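Discoidin-2 (Dictyostelium discoideum, PDB 2VMC) is a homotrimeric galactose-binding lectin that also binds N-acetylgalactosamine and may take part in spore formation and building of the spore coat. Local coordinates at the interface of chains A and B. Sequence-based numbering; all coordinates share one arbitrary frame. Chains: chain A/B, Discoidin-2.

The interface of chains A and B. Residues chain A 14-17; chain B 17, 66.
The side-chain amide nitrogen ND2 of B:Asn17 donates a hydrogen bond to the backbone oxygen O of A:Ala14 at 2.9 Å. It reaches the carbonyl from above its plane, 45° out of it, rather than along a lone pair, and the bond is moderately bent. Asparagine suits this place because its short side chain can offer an N-H to a neighbouring main chain while remaining part of its own strand. With CG opposite the carbonyl carbon and beside the backbone N (chi1 -57°), the amide of B:Asn17 extends across to chain A and lies against the backbone of the 14-16 segment. ND2 accordingly also packs 3.4 Å from the carbonyl carbon C of A:Leu15. The side chains of A:Leu15 and A:Leu16 turn away from this amide, leaving mainly their backbones to meet it.

The small methyl of A:Ala14 fits against the partner's backbone: CB lies 3.5 Å from the carbonyl O of B:Asn17 and 4.1 Å from CA of B:Gly66. Glycine, having no side chain, allows this close approach. The oxygens of A:Ala14 and B:Gly66 are 3.2 Å apart and, both being acceptors, cannot bond to each other.

The two Asn17 side chains cross at about a right angle, their amide planes 70° apart. As modelled, OD1 of A:Asn17 faces OD1 of B:Asn17 at 2.7 Å, a clash between acceptors that is doubtful as an attraction and that the two chains alone do not explain. The ND2 bond nevertheless supports the modelled orientation of B:Asn17, and the Asn17 oxygens of the three chains probably converge near the trimer axis.

Asn17 begins strand 17-20 in each chain, A:Ala14 to A:Leu16 form the loop before it, and B:Gly66 belongs to strand 63-67. The contact joins neighbouring N-terminal beta-sandwich domains of the homotrimer; within this pair B:Asn17 supplies the donor while A:Asn17 presents its oxygen, and in the closed trimer each copy probably takes both roles.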
ATOM      1  N   ALA A  14      -7.296  -9.067  11.194  1.00 10.08           N
ATOM      2  CA  ALA A  14      -7.283  -9.715   9.858  1.00 10.97           C
ATOM      3  C   ALA A  14      -6.319  -9.006   8.879  1.00 11.22           C
ATOM      4  O   ALA A  14      -6.638  -8.788   7.696  1.00 10.51           O
ATOM      5  CB  ALA A  14      -8.726  -9.792   9.272  1.00 10.81           C
ATOM      6  N   LEU A  15      -5.134  -8.646   9.375  1.00 10.78           N
ATOM      7  CA  LEU A  15      -4.189  -7.884   8.540  1.00 11.09           C
ATOM      8  C   LEU A  15      -3.174  -8.717   7.749  1.00 11.46           C
ATOM      9  O   LEU A  15      -2.555  -8.199   6.810  1.00 12.27           O
ATOM     10  CB  LEU A  15      -3.458  -6.812   9.364  1.00 10.61           C
ATOM     11  CG  LEU A  15      -4.332  -5.685   9.924  1.00 10.95           C
ATOM     12  CD1 LEU A  15      -3.505  -4.807  10.866  1.00 12.75           C
ATOM     13  CD2 LEU A  15      -4.998  -4.824   8.806  1.00  7.13           C
ATOM     14  N   LEU A  16      -3.001  -9.987   8.111  1.00 10.89           N
ATOM     15  CA  LEU A  16      -1.985 -10.840   7.488  1.00 11.65           C
ATOM     16  C   LEU A  16      -2.579 -12.125   6.920  1.00 12.27           C
ATOM     17  O   LEU A  16      -3.459 -12.723   7.544  1.00 12.97           O
ATOM     18  CB  LEU A  16      -0.904 -11.214   8.521  1.00 11.92           C
ATOM     19  CG  LEU A  16      -0.155 -10.035   9.171  1.00 11.59           C
ATOM     20  CD1 LEU A  16       0.701 -10.433  10.379  1.00  8.97           C
ATOM     21  CD2 LEU A  16       0.680  -9.264   8.103  1.00 11.35           C
ATOM     22  N   ASN A  17      -2.094 -12.542   5.750  1.00 12.00           N
ATOM     23  CA  ASN A  17      -2.338 -13.884   5.224  1.00 12.45           C
ATOM     24  C   ASN A  17      -1.482 -14.887   6.000  1.00 11.58           C
ATOM     25  O   ASN A  17      -0.311 -14.606   6.282  1.00 10.20           O
ATOM     26  CB  ASN A  17      -1.904 -13.992   3.740  1.00 14.03           C
ATOM     27  CG  ASN A  17      -2.586 -12.984   2.836  1.00 19.01           C
ATOM     28  OD1 ASN A  17      -3.803 -13.035   2.636  1.00 22.83           O
ATOM     29  ND2 ASN A  17      -1.789 -12.076   2.238  1.00 22.29           N
TER
ATOM     30  N   ASN B  17      -8.572 -10.279   3.948  1.00 12.00           N
ATOM     31  CA  ASN B  17      -8.454 -11.427   4.847  1.00 12.45           C
ATOM     32  C   ASN B  17      -9.720 -11.526   5.699  1.00 11.58           C
ATOM     33  O   ASN B  17     -10.224 -10.502   6.173  1.00 10.20           O
ATOM     34  CB  ASN B  17      -7.272 -11.246   5.834  1.00 14.03           C
ATOM     35  CG  ASN B  17      -5.939 -11.025   5.147  1.00 19.01           C
ATOM     36  OD1 ASN B  17      -5.423 -11.916   4.465  1.00 22.83           O
ATOM     37  ND2 ASN B  17      -5.341  -9.837   5.363  1.00 22.29           N
ATOM     38  N   GLY B  66     -10.337  -7.616   6.784  1.00  9.24           N
ATOM     39  CA  GLY B  66      -9.296  -6.579   6.870  1.00  9.76           C
ATOM     40  C   GLY B  66      -8.250  -6.659   5.780  1.00  9.74           C
ATOM     41  O   GLY B  66      -8.126  -7.671   5.108  1.00  9.56           O
TER